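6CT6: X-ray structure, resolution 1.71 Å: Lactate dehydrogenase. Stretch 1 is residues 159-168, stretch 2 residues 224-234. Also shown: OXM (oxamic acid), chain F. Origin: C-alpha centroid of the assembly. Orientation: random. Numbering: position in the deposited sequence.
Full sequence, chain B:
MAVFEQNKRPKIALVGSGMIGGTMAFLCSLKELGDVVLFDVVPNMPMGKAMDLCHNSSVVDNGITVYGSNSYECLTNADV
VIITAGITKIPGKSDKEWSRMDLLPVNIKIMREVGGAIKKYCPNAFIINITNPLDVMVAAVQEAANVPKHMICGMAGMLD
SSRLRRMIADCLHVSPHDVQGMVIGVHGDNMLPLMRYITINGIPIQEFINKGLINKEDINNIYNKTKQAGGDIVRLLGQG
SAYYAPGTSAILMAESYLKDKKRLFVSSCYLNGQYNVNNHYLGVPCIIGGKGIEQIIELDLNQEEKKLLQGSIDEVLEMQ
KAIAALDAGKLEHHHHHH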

# COMPACT_ATOMS: atom_id res chain seq x y z
N LEU B 159 7.59 -14.75 2.62
CA LEU B 159 6.21 -14.56 3.05
C LEU B 159 5.76 -15.70 3.96
O LEU B 159 5.20 -15.46 5.04
CB LEU B 159 5.29 -14.45 1.84
CG LEU B 159 3.79 -14.50 2.11
CD1 LEU B 159 3.32 -13.24 2.83
CD2 LEU B 159 3.03 -14.70 0.82
N ASP B 160 5.95 -16.94 3.51
CA ASP B 160 5.56 -18.08 4.33
C ASP B 160 6.29 -18.07 5.67
O ASP B 160 5.68 -18.32 6.72
CB ASP B 160 5.84 -19.38 3.57
CG ASP B 160 4.96 -19.54 2.34
OD1 ASP B 160 3.76 -19.18 2.42
OD2 ASP B 160 5.46 -20.02 1.30
N SER B 161 7.59 -17.76 5.65
CA SER B 161 8.36 -17.69 6.88
C SER B 161 7.85 -16.58 7.80
O SER B 161 7.83 -16.74 9.02
CB SER B 161 9.84 -17.48 6.57
OG SER B 161 10.37 -18.57 5.84
N SER B 162 7.45 -15.44 7.22
CA SER B 162 6.97 -14.33 8.04
C SER B 162 5.70 -14.70 8.79
O SER B 162 5.46 -14.20 9.89
CB SER B 162 6.73 -13.09 7.18
OG SER B 162 5.52 -13.21 6.45
N ARG B 163 4.88 -15.58 8.20
CA ARG B 163 3.65 -16.00 8.86
C ARG B 163 3.94 -16.96 10.01
O ARG B 163 3.38 -16.82 11.10
CB ARG B 163 2.72 -16.63 7.82
CG ARG B 163 2.32 -15.66 6.72
CD ARG B 163 1.71 -16.34 5.51
NE ARG B 163 0.97 -15.39 4.68
CZ ARG B 163 0.55 -15.64 3.44
NH1 ARG B 163 0.80 -16.82 2.88
NH2 ARG B 163 -0.11 -14.72 2.76
N LEU B 164 4.82 -17.93 9.78
CA LEU B 164 5.31 -18.77 10.87
C LEU B 164 5.87 -17.91 12.00
O LEU B 164 5.53 -18.12 13.17
CB LEU B 164 6.39 -19.73 10.35
CG LEU B 164 7.16 -20.51 11.41
CD1 LEU B 164 6.22 -21.38 12.24
CD2 LEU B 164 8.24 -21.36 10.75
N ARG B 165 6.72 -16.94 11.66
CA ARG B 165 7.39 -16.14 12.68
C ARG B 165 6.39 -15.29 13.47
O ARG B 165 6.53 -15.13 14.69
CB ARG B 165 8.45 -15.26 12.04
CG ARG B 165 9.63 -16.03 11.44
CD ARG B 165 10.50 -15.14 10.57
NE ARG B 165 10.89 -13.90 11.25
CZ ARG B 165 10.58 -12.67 10.85
NH1 ARG B 165 9.87 -12.46 9.75
NH2 ARG B 165 10.99 -11.63 11.57
N ARG B 166 5.38 -14.74 12.80
CA ARG B 166 4.40 -13.91 13.49
C ARG B 166 3.66 -14.70 14.55
O ARG B 166 3.38 -14.19 15.64
CB ARG B 166 3.40 -13.32 12.48
CG ARG B 166 2.21 -12.58 13.10
CD ARG B 166 2.60 -11.22 13.65
NE ARG B 166 1.61 -10.72 14.60
CZ ARG B 166 1.38 -9.43 14.84
NH1 ARG B 166 2.05 -8.49 14.20
NH2 ARG B 166 0.45 -9.09 15.73
N MET B 167 3.33 -15.96 14.26
CA MET B 167 2.53 -16.76 15.18
C MET B 167 3.34 -17.17 16.41
O MET B 167 2.84 -17.11 17.54
CB MET B 167 1.97 -17.97 14.45
CG MET B 167 0.91 -17.60 13.42
SD MET B 167 0.12 -19.00 12.59
CE MET B 167 0.90 -18.93 10.98
N ILE B 168 4.59 -17.59 16.20
CA ILE B 168 5.48 -17.87 17.33
C ILE B 168 5.65 -16.61 18.18
O ILE B 168 5.57 -16.66 19.42
CB ILE B 168 6.83 -18.39 16.82
CG1 ILE B 168 6.66 -19.74 16.11
CG2 ILE B 168 7.86 -18.48 17.95
CD1 ILE B 168 6.28 -20.90 17.01
N ASN B 224 0.18 -26.07 11.14
CA ASN B 224 -0.97 -26.15 10.24
C ASN B 224 -1.41 -24.77 9.78
O ASN B 224 -1.67 -24.56 8.59
CB ASN B 224 -2.13 -26.86 10.95
CG ASN B 224 -1.83 -28.31 11.24
OD1 ASN B 224 -1.19 -28.99 10.44
ND2 ASN B 224 -2.30 -28.80 12.38
N LYS B 225 -1.50 -23.81 10.71
CA LYS B 225 -1.97 -22.48 10.34
C LYS B 225 -1.04 -21.81 9.34
O LYS B 225 -1.49 -21.04 8.50
CB LYS B 225 -2.14 -21.63 11.60
CG LYS B 225 -3.45 -21.90 12.36
CD LYS B 225 -4.67 -21.49 11.53
CE LYS B 225 -6.00 -21.92 12.14
NZ LYS B 225 -7.10 -21.76 11.14
N THR B 226 0.26 -22.11 9.40
CA THR B 226 1.19 -21.56 8.42
C THR B 226 0.84 -22.03 7.01
O THR B 226 0.80 -21.22 6.07
CB THR B 226 2.63 -21.96 8.77
OG1 THR B 226 2.97 -21.43 10.06
CG2 THR B 226 3.61 -21.44 7.72
N LYS B 227 0.60 -23.33 6.84
CA LYS B 227 0.24 -23.85 5.52
C LYS B 227 -1.09 -23.28 5.04
O LYS B 227 -1.32 -23.15 3.83
CB LYS B 227 0.18 -25.38 5.56
CG LYS B 227 1.48 -26.05 5.99
CD LYS B 227 1.25 -27.47 6.48
CE LYS B 227 0.96 -28.44 5.34
NZ LYS B 227 2.16 -29.23 4.97
N GLN B 228 -1.98 -22.93 5.97
CA GLN B 228 -3.33 -22.48 5.64
C GLN B 228 -3.45 -20.97 5.48
O GLN B 228 -4.50 -20.50 5.01
CB GLN B 228 -4.32 -22.94 6.73
CG GLN B 228 -4.46 -24.44 6.85
CD GLN B 228 -5.00 -24.87 8.20
OE1 GLN B 228 -5.55 -24.06 8.95
NE2 GLN B 228 -4.84 -26.14 8.52
N ALA B 229 -2.42 -20.20 5.85
CA ALA B 229 -2.58 -18.76 5.95
C ALA B 229 -3.05 -18.14 4.63
O ALA B 229 -3.94 -17.28 4.63
CB ALA B 229 -1.26 -18.12 6.38
N GLY B 230 -2.45 -18.55 3.51
CA GLY B 230 -2.82 -17.96 2.24
C GLY B 230 -4.29 -18.16 1.92
O GLY B 230 -5.00 -17.22 1.57
N GLY B 231 -4.76 -19.40 2.04
CA GLY B 231 -6.17 -19.68 1.81
C GLY B 231 -7.07 -18.99 2.82
O GLY B 231 -8.17 -18.55 2.49
N ASP B 232 -6.61 -18.88 4.07
CA ASP B 232 -7.38 -18.17 5.08
C ASP B 232 -7.61 -16.72 4.67
O ASP B 232 -8.70 -16.18 4.87
CB ASP B 232 -6.67 -18.23 6.44
CG ASP B 232 -6.82 -19.57 7.12
OD1 ASP B 232 -7.75 -20.32 6.77
OD2 ASP B 232 -6.01 -19.88 8.02
N ILE B 233 -6.59 -16.08 4.10
CA ILE B 233 -6.73 -14.69 3.67
C ILE B 233 -7.67 -14.60 2.48
O ILE B 233 -8.53 -13.71 2.41
CB ILE B 233 -5.35 -14.09 3.36
CG1 ILE B 233 -4.54 -13.94 4.66
CG2 ILE B 233 -5.48 -12.74 2.66
CD1 ILE B 233 -3.09 -13.52 4.46
N VAL B 234 -7.52 -15.50 1.51
CA VAL B 234 -8.42 -15.54 0.36
C VAL B 234 -9.87 -15.60 0.82
O VAL B 234 -10.74 -14.88 0.31
CB VAL B 234 -8.07 -16.74 -0.55
CG1 VAL B 234 -9.18 -17.02 -1.56
CG2 VAL B 234 -6.75 -16.49 -1.26
C1 OXM F . -0.88 -16.81 -2.04
N1 OXM F . -2.27 -16.55 -2.41
O1 OXM F . -0.12 -17.23 -2.84
C2 OXM F . -0.40 -16.53 -0.61
O2 OXM F . 0.26 -17.40 0.01
O3 OXM F . -0.67 -15.43 -0.05
O HOH W 1 1.86 -19.38 3.89

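Two helices of one chain cross here at 120° between their N-to-C directions, their axes approaching to 9.1 Å. The contact is small, 347 Å² summed over both sides, and no direct hydrogen bond spans it. Packing does most of the work, helped by one water and a ligand held by Arg-163 and lying against Gly-230. Three residues cover the most surface: Thr-226, Arg-163 and Met-167.

Thr-226 sits where the backbones come nearest, its CA 5.5 Å from the CA of Leu-164. A short, beta-branched side chain suits so close an approach of the two backbones. Its OG1 lies 3.6 Å from Leu-164 CA, and its CG2 packs 3.9 Å from the backbone O of Asp-160, so the residue rests against the helix backbone itself. OG1 is hydrogen-bonded to a residue just outside the two stretches, which lets a hydroxyl be buried without an unmet polar demand.

Met-167, with CB directed toward the other helix, lies one turn beyond Arg-163. Its unbranched chain, m then t, carries SD to 3.6 Å from Lys-225 CB and CE to 3.4 Å from Thr-226 OG1. Lys-225 offers the base of its side chain to this contact while its end leads away, NZ reaching a long salt bridge with Asp-232 OD2 at 3.8 Å. A lysine can thus lend hydrocarbon to the margin of a contact and keep its charge outside it.

From an m chi1 the chain of Arg-163 runs extended along the second helix: CD meets the methyl CB of Ala-229 at 3.6 Å, and NH2 comes within 3.6 Å of Ile-233 CD1. One face of the guanidinium is covered by Ala-229 C and Gly-230 N, leaving its edge free for oxamic acid. There NH1 donates to OXM O2 and NH2 to OXM O3, each at 3.0 Å and nearly linear, a paired grip on the carboxylate. Gly-230 leaves room for the ligand: an ideal CB there would lie 2.7 Å from OXM O2, a clash.

Asp-160, one turn before Arg-163, supplies nearby negative charge through a long salt bridge, OD1 to Arg-163 NH1 at 3.8 Å. Water 1 knits this pair to the second helix: it donates to Asp-160 OD1 at 2.4 Å and to Thr-226 O at 3.0 Å, and accepts from Arg-163 NH1 at 2.9 Å. The rule to read here is compact residues at the crossing, long unbranched ones packing around it, and the Thr-226 hydroxyl and both terminal nitrogens of Arg-163 given partners.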